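Local coordinates for protein alanine racemase (Actinobacillus succinogenes, PDB 3C3K) that has the two-lobed architecture of the periplasmic binding protein-like family, its alpha/beta lobes each built round a parallel sheet, and probably binds a ligand between them, at residues A25-I30 / I41-T46; S55-L60 / P78-I83; Y114-L119 / K151-D156; S122-I127 / D213-G218; L251-I254 / L259-T262. One frame throughout, in Å; residues are numbered along the deposited sequence.

Interaction 1 (A25-I30 / I41-T46); sequences AVVKGI and ILLCNT
Ile-30 and Ile-41 make the closer half of this contact: Ile-30 CG2 lies 3.6 Å from Ile-41 CD1, the two side chains crossing at about a right angle. Ile-41 gets there by bending twice. Its CG1 stands beside the backbone N (chi1 -63°), and a second turn (chi2 -62°) puts CD1 at the Ile-30 branch methyl. One helical turn back the packing is slacker. There Leu-43 CD2 rests against both methyls of Val-27, 4.0 Å from CG1 and 4.0 Å from CG2, so that a single leucine methyl fits the fork of the valine. All four side chains are buried and purely apolar, with Ile-41 and Leu-43 leaving the strand on one side. Lys-28, on the far side of the helix, is exposed, while Leu-42 and Cys-44 are buried on the strand's other face, where Cys-56 and Ile-41 of the second subunit pack. The unit is a beta-alpha-beta crossover, in which helix 21-35 links strand 9-15 to strand 39-45 and packs on the sheet they form. Val-13 of strand 9-15 touches both Ile-41 and Leu-43, Val-247 of helix 239-254 meets Ile-30, and Ile-18 of the second subunit packs on Val-27 and Leu-43.

Interaction 2 (S55-L60 / P78-I83); sequences SCLTLL and PELQNI
Leu-57 carries this contact, inserting its side chain between Leu-80 and Ile-83 of helix 77-84. Taken in order, the 55-60 segment starts with Ser-55, whose side chain leaves from the side remote from that helix. Its carbonyl oxygen takes two bonds from Thr-58, one from OG1 at 2.8 Å and one from the backbone N at 3.2 Å, which tie the turn together where helix 50-56 gives way to helix 58-61. Cys-56 turns instead to the sheet, against Leu-12 and Met-14. Leu-57 follows, its CG beside the backbone N (chi1 -72°) and the rest of the chain extended (chi2 170°), which pushes the methyls forward. CD1 reaches the isopropyl end of Leu-80, 3.9 Å from Leu-80 CD1 and as close to CD2, and the two leucines cross at about a right angle. Nearer the backbone, Leu-57 CB meets Ile-83 CG2 at 3.8 Å. Thr-58 leaves on the side remote from helix 77-84, with OG1 turned back to Ser-55 O, and Leu-59 packs on Met-64 and Leu-42. Leu-60 turns the same way as Leu-57 but rests on Val-65 and Phe-87. Only methyl and methylene groups meet across the two segments, and the Thr-58 bonds to Ser-55 O lie inside 55-60; the contact itself is hydrophobic packing, with no directional bond to set its geometry.

Interaction 3 (Y114-L119 / K151-D156); sequences YVVDQL and KFHGLD
Asp-117 and His-153 reach each other through like first torsions: in each, CG lies beside its own backbone N, at chi1 -68° in Asp-117 and -73° in His-153. The two side chains then meet at about a right angle, with carboxylate and imidazole planes nearly perpendicular. His-153 NE2 donates to Asp-117 OD1 over 2.8 Å, and the bond is nearly straight at 166°. Seen from the ring, the oxygen lies almost in plane at the edge; seen from the aspartate, the donor comes in from above the carboxylate plane. Val-116 CG1 adds a looser apolar touch 4.3 Å from His-153 CD2. Phe-152 CD2 sits 3.7 Å above the imidazole plane, so the ring is flanked on one face by Phe-152 and held at its edge by Asp-117. Gly-154, with positive phi, is the C-prime residue of the Schellman motif that ends helix 137-152. Arg-149 completes the cluster: its NE forms a salt bridge to the same Asp-117 OD1, and it also makes a cation-pi contact with Phe-152. The two donors on one oxygen would favour an ionised Asp-117, joining helix 108-121 to the end of helix 137-152 by a salt bridge and a hydrogen bond.

Interaction 4 (S122-I127 / D213-G218); sequences SGKKRI and DVAVVG
Lys-124 brings its ammonium nitrogen up to the backbone of 213-215, where NZ is gripped by two carbonyls outside the segments, Asp-186 O just before strand 187-190 and Pro-211 O, both by hydrogen bonds. Asp-213 O lies 3.6 Å from NZ, too far to count as a bond but placing a third carbonyl oxygen near the charge. The carbon part of the side chain has its own partner, since Lys-124 CE lies 3.9 Å from Ala-215 CB, so the methyl packs alongside the end of the chain. A bend makes this possible: the first two torsions both turn the same way (chi1 -62°, chi2 -61°), and beyond them the chain runs out extended, carrying NZ across to the other segment. Backbone carbonyl oxygens, not an acidic side chain, probably stabilise the charged amine; the Asp-213 side chain leaves away from the lysine, and its OD2 accepts from Ser-209 N. Just before the lysine, Gly-123 has positive phi and ends helix 108-121 as part of a Schellman motif, turning the chain toward strand 127-131. That strand and 215-217 are not neighbours in the parallel sheet: strand 187-190 runs between them, and its Ala-187 touches both Lys-124 and Ala-215. The lysine therefore links the loop before strand 127-131 to the chain ahead of strands 187-190 and 215-217, while helix 108-121 packs Leu-119 against Ala-215 and Val-217 on the same sheet.

Interaction 5 (L251-I254 / L259-T262); sequences LEQI and LAKT
Ala-260 sets its methyl against the last turn of helix 239-254, where CB lies 3.8 Å from Gln-253 CG and 3.9 Å from Glu-252 O. Glu-252 CB is a little farther from the same methyl, at 4.2 Å. So small a side chain lets the returning loop come close, the CA atoms of Gln-253 and Ala-260 being 5.3 Å apart. The two helix residues offer it different things. Gln-253 has CG beside its backbone N (chi1 -68°) and is extended beyond it (chi2 173°), which leaves the CG methylene against Ala-260 and carries the amide off elsewhere, NE2 donating to Trp-89 O. Glu-252 is less relaxed: its chain bends at chi2, which at -116° lies well away from a staggered value, and its part in the contact is made by CB and the backbone carbonyl, not by the carboxylate. The polar link between the segments is a water. It accepts from Ala-260 N at 3.0 Å and donates weakly to Gln-253 O at 3.4 Å, so the amide of the loop and a carbonyl at the helix end are joined at one remove. The contact is a surface one, at the turn by which the chain leaves helix 239-254 and heads into strand 264-266, the outermost strand beside 102-105; on another side of the helix, Leu-251 and Ile-254 pack on Tyr-39 of strand 39-45.

Overall arrangement
From the N terminus, interaction 1 closes the short loop between helix 21-35 and strand 39-45, and interaction 2 follows, bringing helix 77-84 back against 55-60. These two touch through Cys-44 and Cys-56, their centres about 17 Å apart, and both lie against the second subunit. The chain then enters the other lobe, where interactions 3 and 4 cross: 122-127 falls between the segments of interaction 3, while 213-218 lies beyond them. They touch through Val-115 and Val-217, tying helix 108-121 to the four-stranded sheet. Interaction 5 returns to the first lobe and closes a tight turn there, its centre about 44 Å from that of interaction 4.

Interaction 1 (A25-I30 / I41-T46)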
# COMPACT_ATOMS: atom_id res chain seq x y z
N ALA B 25 -0.35 -3.03 6.87
CA ALA B 25 -0.63 -4.18 7.71
C ALA B 25 -0.52 -3.82 9.17
O ALA B 25 -1.33 -4.25 9.95
CB ALA B 25 0.32 -5.39 7.41
N VAL B 26 0.48 -3.03 9.55
CA VAL B 26 0.54 -2.61 10.97
C VAL B 26 -0.65 -1.68 11.30
O VAL B 26 -1.35 -1.85 12.32
CB VAL B 26 1.86 -1.90 11.30
CG1 VAL B 26 1.81 -1.45 12.77
CG2 VAL B 26 3.06 -2.87 11.08
N VAL B 27 -0.95 -0.72 10.42
CA VAL B 27 -2.14 0.09 10.62
C VAL B 27 -3.43 -0.70 10.80
O VAL B 27 -4.26 -0.36 11.65
CB VAL B 27 -2.28 1.13 9.57
CG1 VAL B 27 -3.57 1.88 9.73
CG2 VAL B 27 -1.10 2.08 9.69
N LYS B 28 -3.61 -1.73 9.99
CA LYS B 28 -4.75 -2.55 10.14
C LYS B 28 -4.93 -3.10 11.58
O LYS B 28 -6.05 -3.12 12.11
CB LYS B 28 -4.71 -3.72 9.13
CG LYS B 28 -6.06 -4.46 9.07
CD LYS B 28 -6.07 -5.64 8.04
CE LYS B 28 -7.37 -6.51 8.14
NZ LYS B 28 -8.55 -5.61 8.37
N GLY B 29 -3.85 -3.58 12.18
CA GLY B 29 -3.90 -4.14 13.52
C GLY B 29 -4.12 -3.02 14.53
O GLY B 29 -4.87 -3.17 15.50
N ILE B 30 -3.48 -1.88 14.30
CA ILE B 30 -3.73 -0.74 15.15
C ILE B 30 -5.25 -0.48 15.21
O ILE B 30 -5.82 -0.41 16.33
CB ILE B 30 -2.92 0.51 14.71
CG1 ILE B 30 -1.46 0.30 15.11
CG2 ILE B 30 -3.43 1.75 15.34
CD1 ILE B 30 -0.46 1.29 14.45
N ILE B 41 -8.58 6.48 14.50
CA ILE B 41 -7.17 6.59 14.22
C ILE B 41 -6.90 7.74 13.24
O ILE B 41 -7.56 7.84 12.21
CB ILE B 41 -6.69 5.24 13.60
CG1 ILE B 41 -6.84 4.06 14.61
CG2 ILE B 41 -5.30 5.31 13.07
CD1 ILE B 41 -6.00 4.25 15.86
N LEU B 42 -5.95 8.61 13.56
CA LEU B 42 -5.51 9.58 12.56
C LEU B 42 -4.10 9.20 12.15
O LEU B 42 -3.26 8.84 13.02
CB LEU B 42 -5.51 10.98 13.11
CG LEU B 42 -6.79 11.80 13.20
CD1 LEU B 42 -6.40 13.10 13.88
CD2 LEU B 42 -7.44 12.03 11.84
N LEU B 43 -3.81 9.26 10.86
CA LEU B 43 -2.47 8.93 10.36
C LEU B 43 -1.68 10.15 9.94
O LEU B 43 -2.23 11.14 9.50
CB LEU B 43 -2.55 8.01 9.12
CG LEU B 43 -3.33 6.73 9.25
CD1 LEU B 43 -3.34 6.12 7.87
CD2 LEU B 43 -2.67 5.76 10.29
N CYS B 44 -0.37 10.08 10.02
CA CYS B 44 0.46 11.10 9.39
C CYS B 44 1.57 10.35 8.70
O CYS B 44 2.20 9.46 9.31
CB CYS B 44 1.07 12.03 10.40
SG CYS B 44 2.04 13.34 9.53
N ASN B 45 1.78 10.66 7.42
CA ASN B 45 2.80 10.00 6.65
C ASN B 45 4.05 10.79 6.84
O ASN B 45 4.42 11.64 6.01
CB ASN B 45 2.44 9.94 5.14
CG ASN B 45 3.42 9.12 4.38
OD1 ASN B 45 3.78 8.01 4.82
ND2 ASN B 45 3.93 9.67 3.25
N THR B 46 4.72 10.52 7.96
CA THR B 46 5.82 11.40 8.45
C THR B 46 7.10 11.07 7.72
O THR B 46 7.94 11.94 7.43
CB THR B 46 6.00 11.28 10.02
OG1 THR B 46 5.94 9.90 10.41
CG2 THR B 46 4.90 11.97 10.75

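Interaction 2 (S55-L60 / P78-I83)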
# COMPACT_ATOMS: atom_id res chain seq x y z
N SER B 55 4.94 18.85 13.25
CA SER B 55 3.68 19.46 12.89
C SER B 55 2.49 18.61 13.32
O SER B 55 1.53 19.09 13.91
CB SER B 55 3.71 19.82 11.39
OG SER B 55 2.45 19.71 10.82
N CYS B 56 2.55 17.31 13.09
CA CYS B 56 1.36 16.52 13.37
C CYS B 56 1.25 16.40 14.87
O CYS B 56 0.18 16.14 15.39
CB CYS B 56 1.35 15.17 12.64
SG CYS B 56 2.59 14.06 13.24
N LEU B 57 2.36 16.61 15.59
CA LEU B 57 2.32 16.50 17.06
C LEU B 57 1.63 17.66 17.78
O LEU B 57 1.33 17.55 18.96
CB LEU B 57 3.71 16.13 17.68
CG LEU B 57 4.23 14.70 17.49
CD1 LEU B 57 5.67 14.61 17.92
CD2 LEU B 57 3.40 13.60 18.17
N THR B 58 1.30 18.74 17.06
CA THR B 58 0.43 19.76 17.61
C THR B 58 -0.98 19.19 17.97
O THR B 58 -1.68 19.78 18.79
CB THR B 58 0.24 20.97 16.71
OG1 THR B 58 -0.33 20.55 15.49
CG2 THR B 58 1.57 21.62 16.34
N LEU B 59 -1.38 18.06 17.41
CA LEU B 59 -2.62 17.43 17.81
C LEU B 59 -2.63 17.00 19.27
O LEU B 59 -3.70 16.97 19.91
CB LEU B 59 -2.93 16.23 16.92
CG LEU B 59 -3.11 16.54 15.42
CD1 LEU B 59 -3.02 15.28 14.63
CD2 LEU B 59 -4.43 17.21 15.23
N LEU B 60 -1.46 16.62 19.79
CA LEU B 60 -1.33 16.17 21.16
C LEU B 60 -1.49 17.35 22.06
O LEU B 60 -2.38 17.36 22.92
CB LEU B 60 0.04 15.51 21.42
CG LEU B 60 0.23 14.01 21.61
CD1 LEU B 60 1.60 13.80 22.21
CD2 LEU B 60 -0.84 13.34 22.51
N PRO B 78 14.59 10.90 20.53
CA PRO B 78 15.14 11.98 21.39
C PRO B 78 14.81 13.39 20.89
O PRO B 78 14.67 14.29 21.70
CB PRO B 78 16.66 11.67 21.44
CG PRO B 78 16.91 10.90 20.22
CD PRO B 78 15.67 10.05 19.98
N GLU B 79 14.57 13.55 19.59
CA GLU B 79 14.23 14.84 19.01
C GLU B 79 12.78 15.27 19.33
O GLU B 79 12.41 16.42 19.16
CB GLU B 79 14.44 14.76 17.51
CG GLU B 79 15.88 14.48 17.10
CD GLU B 79 16.12 14.45 15.58
OE1 GLU B 79 17.13 15.05 15.12
OE2 GLU B 79 15.31 13.84 14.83
N LEU B 80 11.96 14.32 19.77
CA LEU B 80 10.57 14.59 20.03
C LEU B 80 10.15 14.46 21.48
O LEU B 80 8.99 14.71 21.80
CB LEU B 80 9.67 13.68 19.18
CG LEU B 80 9.76 13.71 17.66
CD1 LEU B 80 8.84 12.57 17.06
CD2 LEU B 80 9.45 15.11 17.06
N GLN B 81 11.09 14.07 22.34
CA GLN B 81 10.80 13.70 23.72
C GLN B 81 10.24 14.94 24.45
O GLN B 81 9.33 14.83 25.28
CB GLN B 81 12.02 13.04 24.39
CG GLN B 81 12.97 13.91 25.20
CD GLN B 81 14.43 13.39 25.16
OE1 GLN B 81 15.38 14.16 24.89
NE2 GLN B 81 14.61 12.07 25.39
N ASN B 82 10.70 16.11 24.04
CA ASN B 82 10.23 17.31 24.68
C ASN B 82 8.80 17.65 24.33
O ASN B 82 8.11 18.28 25.12
CB ASN B 82 11.14 18.46 24.38
CG ASN B 82 12.38 18.43 25.25
OD1 ASN B 82 12.32 18.11 26.45
ND2 ASN B 82 13.50 18.72 24.64
N ILE B 83 8.35 17.24 23.15
CA ILE B 83 6.97 17.50 22.77
C ILE B 83 6.07 16.47 23.45
O ILE B 83 5.01 16.81 23.94
CB ILE B 83 6.73 17.49 21.22
CG1 ILE B 83 7.44 18.68 20.54
CG2 ILE B 83 5.25 17.49 20.90
CD1 ILE B 83 7.64 18.47 19.06

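Interaction 3 (Y114-L119 / K151-D156)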
# COMPACT_ATOMS: atom_id res chain seq x y z
N TYR B 114 19.94 -15.46 10.26
CA TYR B 114 19.24 -16.71 9.90
C TYR B 114 19.04 -16.82 8.41
O TYR B 114 19.19 -17.87 7.88
CB TYR B 114 17.84 -16.77 10.52
CG TYR B 114 17.22 -18.15 10.41
CD1 TYR B 114 16.43 -18.51 9.33
CD2 TYR B 114 17.43 -19.10 11.42
CE1 TYR B 114 15.84 -19.80 9.25
CE2 TYR B 114 16.86 -20.39 11.36
CZ TYR B 114 16.09 -20.74 10.26
OH TYR B 114 15.54 -21.99 10.23
N VAL B 115 18.64 -15.74 7.76
CA VAL B 115 18.59 -15.64 6.27
C VAL B 115 19.90 -16.03 5.62
O VAL B 115 19.94 -16.92 4.78
CB VAL B 115 18.11 -14.28 5.81
CG1 VAL B 115 18.34 -14.14 4.27
CG2 VAL B 115 16.59 -14.10 6.23
N VAL B 116 20.99 -15.39 6.03
CA VAL B 116 22.32 -15.75 5.54
C VAL B 116 22.69 -17.19 5.85
O VAL B 116 23.19 -17.91 4.98
CB VAL B 116 23.38 -14.81 6.07
CG1 VAL B 116 24.77 -15.26 5.61
CG2 VAL B 116 23.10 -13.40 5.59
N ASP B 117 22.43 -17.66 7.06
CA ASP B 117 22.78 -19.05 7.34
C ASP B 117 22.05 -20.00 6.39
O ASP B 117 22.65 -20.97 5.98
CB ASP B 117 22.47 -19.47 8.77
CG ASP B 117 23.33 -18.79 9.77
OD1 ASP B 117 24.36 -18.17 9.42
OD2 ASP B 117 22.97 -18.89 10.94
N GLN B 118 20.77 -19.73 6.07
CA GLN B 118 20.01 -20.63 5.20
C GLN B 118 20.52 -20.60 3.78
O GLN B 118 20.69 -21.64 3.17
CB GLN B 118 18.52 -20.29 5.18
CG GLN B 118 17.83 -20.38 6.52
CD GLN B 118 18.32 -21.52 7.33
OE1 GLN B 118 18.10 -22.68 6.97
NE2 GLN B 118 18.94 -21.22 8.47
N LEU B 119 20.75 -19.41 3.24
CA LEU B 119 21.42 -19.31 1.95
C LEU B 119 22.76 -20.07 1.90
O LEU B 119 23.02 -20.76 0.94
CB LEU B 119 21.56 -17.85 1.48
CG LEU B 119 20.24 -17.14 1.21
CD1 LEU B 119 20.42 -15.62 1.22
CD2 LEU B 119 19.59 -17.62 -0.10
N LYS B 151 31.11 -12.90 7.18
CA LYS B 151 32.48 -12.99 7.71
C LYS B 151 32.51 -14.19 8.63
O LYS B 151 33.51 -14.89 8.73
CB LYS B 151 32.84 -11.77 8.57
CG LYS B 151 32.96 -10.35 7.93
CD LYS B 151 33.67 -10.41 6.59
CE LYS B 151 32.65 -10.31 5.40
NZ LYS B 151 33.20 -10.54 4.00
N PHE B 152 31.42 -14.41 9.35
CA PHE B 152 31.34 -15.59 10.18
C PHE B 152 31.50 -16.89 9.39
O PHE B 152 32.01 -17.89 9.87
CB PHE B 152 30.01 -15.62 10.90
CG PHE B 152 29.75 -16.87 11.63
CD1 PHE B 152 30.31 -17.08 12.90
CD2 PHE B 152 28.87 -17.77 11.13
CE1 PHE B 152 30.01 -18.25 13.61
CE2 PHE B 152 28.57 -18.93 11.83
CZ PHE B 152 29.14 -19.17 13.06
N HIS B 153 31.00 -16.88 8.17
CA HIS B 153 31.12 -18.07 7.29
C HIS B 153 32.36 -18.00 6.41
O HIS B 153 32.55 -18.79 5.52
CB HIS B 153 29.85 -18.22 6.43
CG HIS B 153 28.66 -18.70 7.20
ND1 HIS B 153 28.63 -19.92 7.84
CD2 HIS B 153 27.48 -18.10 7.48
CE1 HIS B 153 27.46 -20.07 8.43
NE2 HIS B 153 26.75 -18.97 8.24
N GLY B 154 33.19 -17.00 6.65
CA GLY B 154 34.43 -16.87 5.89
C GLY B 154 34.22 -16.65 4.40
O GLY B 154 35.03 -17.08 3.64
N LEU B 155 33.10 -16.04 4.00
CA LEU B 155 32.82 -15.77 2.61
C LEU B 155 33.62 -14.55 2.16
O LEU B 155 33.71 -13.57 2.86
CB LEU B 155 31.30 -15.61 2.37
CG LEU B 155 30.43 -16.80 2.89
CD1 LEU B 155 28.95 -16.64 2.77
CD2 LEU B 155 30.79 -18.12 2.19
N ASP B 156 34.17 -14.59 0.97
CA ASP B 156 34.94 -13.44 0.48
C ASP B 156 34.05 -12.33 -0.14
O ASP B 156 34.36 -11.11 -0.07
CB ASP B 156 35.93 -13.96 -0.54
CG ASP B 156 37.05 -12.93 -0.84
OD1 ASP B 156 37.14 -11.86 -0.15
OD2 ASP B 156 37.82 -13.21 -1.76

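Interaction 4 (S122-I127 / D213-G218)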
# COMPACT_ATOMS: atom_id res chain seq x y z
N SER B 122 22.33 -23.80 1.73
CA SER B 122 21.84 -24.29 0.46
C SER B 122 22.95 -24.19 -0.57
O SER B 122 22.72 -24.50 -1.71
CB SER B 122 20.59 -23.53 0.03
OG SER B 122 20.96 -22.30 -0.56
N GLY B 123 24.16 -23.77 -0.16
CA GLY B 123 25.31 -23.82 -1.06
C GLY B 123 25.70 -22.48 -1.71
O GLY B 123 26.63 -22.44 -2.49
N LYS B 124 24.97 -21.40 -1.37
CA LYS B 124 25.22 -20.07 -1.93
C LYS B 124 26.45 -19.41 -1.29
O LYS B 124 26.67 -19.58 -0.12
CB LYS B 124 23.96 -19.18 -1.77
CG LYS B 124 22.74 -19.72 -2.51
CD LYS B 124 23.05 -19.78 -4.03
CE LYS B 124 21.86 -20.26 -4.86
NZ LYS B 124 22.01 -19.74 -6.29
N LYS B 125 27.26 -18.67 -2.04
CA LYS B 125 28.54 -18.23 -1.57
C LYS B 125 28.78 -16.75 -1.90
O LYS B 125 29.70 -16.10 -1.36
CB LYS B 125 29.65 -19.09 -2.21
CG LYS B 125 29.94 -20.35 -1.39
CD LYS B 125 31.09 -21.13 -1.97
CE LYS B 125 31.27 -22.44 -1.23
NZ LYS B 125 29.95 -23.15 -0.98
N ARG B 126 27.94 -16.19 -2.75
CA ARG B 126 28.07 -14.78 -3.08
C ARG B 126 26.73 -14.10 -2.89
O ARG B 126 25.95 -13.94 -3.87
CB ARG B 126 28.57 -14.61 -4.52
CG ARG B 126 30.02 -15.07 -4.69
CD ARG B 126 30.56 -15.21 -6.17
NE ARG B 126 29.60 -15.63 -7.19
CZ ARG B 126 29.28 -16.89 -7.53
NH1 ARG B 126 29.84 -17.94 -6.92
NH2 ARG B 126 28.39 -17.13 -8.51
N ILE B 127 26.45 -13.72 -1.65
CA ILE B 127 25.15 -13.25 -1.28
C ILE B 127 25.27 -11.73 -1.25
O ILE B 127 26.16 -11.19 -0.56
CB ILE B 127 24.71 -13.80 0.11
CG1 ILE B 127 24.64 -15.33 0.09
CG2 ILE B 127 23.33 -13.18 0.54
CD1 ILE B 127 24.78 -15.98 1.42
N ASP B 213 20.55 -20.09 -10.71
CA ASP B 213 21.65 -19.14 -10.90
C ASP B 213 21.76 -18.15 -9.72
O ASP B 213 22.87 -17.88 -9.25
CB ASP B 213 21.42 -18.35 -12.17
CG ASP B 213 21.56 -19.22 -13.41
OD1 ASP B 213 22.44 -20.10 -13.43
OD2 ASP B 213 20.73 -19.09 -14.33
N VAL B 214 20.63 -17.55 -9.34
CA VAL B 214 20.57 -16.53 -8.30
C VAL B 214 19.27 -16.73 -7.47
O VAL B 214 18.15 -16.68 -7.99
CB VAL B 214 20.60 -15.13 -8.86
CG1 VAL B 214 20.59 -14.06 -7.72
CG2 VAL B 214 21.84 -14.87 -9.81
N ALA B 215 19.45 -16.98 -6.19
CA ALA B 215 18.39 -17.15 -5.23
C ALA B 215 17.96 -15.73 -4.81
O ALA B 215 18.79 -14.82 -4.83
CB ALA B 215 18.94 -17.85 -4.05
N VAL B 216 16.70 -15.53 -4.43
CA VAL B 216 16.19 -14.24 -3.90
C VAL B 216 15.46 -14.48 -2.58
O VAL B 216 14.66 -15.42 -2.49
CB VAL B 216 15.24 -13.51 -4.90
CG1 VAL B 216 14.82 -12.12 -4.36
CG2 VAL B 216 15.89 -13.35 -6.30
N VAL B 217 15.72 -13.65 -1.58
CA VAL B 217 15.00 -13.64 -0.32
C VAL B 217 14.56 -12.20 -0.04
O VAL B 217 15.31 -11.23 -0.29
CB VAL B 217 15.86 -14.22 0.87
CG1 VAL B 217 15.14 -14.06 2.26
CG2 VAL B 217 16.23 -15.66 0.57
N GLY B 218 13.32 -12.06 0.39
CA GLY B 218 12.81 -10.73 0.79
C GLY B 218 12.62 -10.51 2.29
O GLY B 218 13.30 -11.11 3.12

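Interaction 5 (L251-I254 / L259-T262)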
# COMPACT_ATOMS: atom_id res chain seq x y z
N LEU B 251 -2.64 1.66 25.42
CA LEU B 251 -3.74 1.63 26.40
C LEU B 251 -3.30 1.44 27.86
O LEU B 251 -3.91 1.99 28.77
CB LEU B 251 -4.83 0.61 25.99
CG LEU B 251 -5.62 0.86 24.69
CD1 LEU B 251 -6.41 -0.43 24.26
CD2 LEU B 251 -6.52 2.13 24.70
N GLU B 252 -2.24 0.69 28.12
CA GLU B 252 -1.76 0.63 29.49
C GLU B 252 -1.33 1.99 29.98
O GLU B 252 -1.54 2.30 31.17
CB GLU B 252 -0.53 -0.23 29.62
CG GLU B 252 -0.54 -1.37 28.74
CD GLU B 252 -0.55 -2.64 29.49
OE1 GLU B 252 0.34 -3.46 29.15
OE2 GLU B 252 -1.42 -2.79 30.40
N GLN B 253 -0.68 2.76 29.11
CA GLN B 253 -0.30 4.10 29.44
C GLN B 253 -1.53 4.95 29.69
O GLN B 253 -1.58 5.66 30.69
CB GLN B 253 0.61 4.70 28.37
CG GLN B 253 1.94 4.04 28.36
CD GLN B 253 2.84 4.46 27.21
OE1 GLN B 253 3.33 5.58 27.17
NE2 GLN B 253 3.08 3.55 26.28
N ILE B 254 -2.50 4.91 28.79
CA ILE B 254 -3.69 5.76 28.93
C ILE B 254 -4.47 5.37 30.20
O ILE B 254 -4.94 6.24 30.94
CB ILE B 254 -4.64 5.65 27.70
CG1 ILE B 254 -4.11 6.44 26.51
CG2 ILE B 254 -6.11 6.08 28.05
CD1 ILE B 254 -4.52 5.88 25.17
N LEU B 259 0.16 2.17 36.52
CA LEU B 259 1.33 2.98 36.16
C LEU B 259 2.19 2.11 35.25
O LEU B 259 2.90 1.21 35.70
CB LEU B 259 2.09 3.52 37.39
CG LEU B 259 1.37 4.46 38.39
CD1 LEU B 259 2.21 4.59 39.65
CD2 LEU B 259 0.93 5.90 37.84
N ALA B 260 2.09 2.37 33.96
CA ALA B 260 2.77 1.58 32.94
C ALA B 260 4.28 1.72 33.08
O ALA B 260 4.75 2.81 33.33
CB ALA B 260 2.35 2.09 31.58
N LYS B 261 5.03 0.64 32.82
CA LYS B 261 6.50 0.69 32.83
C LYS B 261 6.95 0.45 31.42
O LYS B 261 6.15 -0.00 30.60
CB LYS B 261 7.13 -0.41 33.70
CG LYS B 261 6.54 -0.58 35.10
CD LYS B 261 6.56 0.71 35.89
CE LYS B 261 5.78 0.57 37.21
NZ LYS B 261 5.80 1.81 38.05
N THR B 262 8.22 0.72 31.14
CA THR B 262 8.80 0.46 29.84
C THR B 262 8.87 -1.01 29.58
O THR B 262 9.36 -1.77 30.42
CB THR B 262 10.24 0.91 29.83
OG1 THR B 262 10.25 2.26 30.18
CG2 THR B 262 10.85 0.71 28.47
O HOH W 1 0.78 4.88 32.95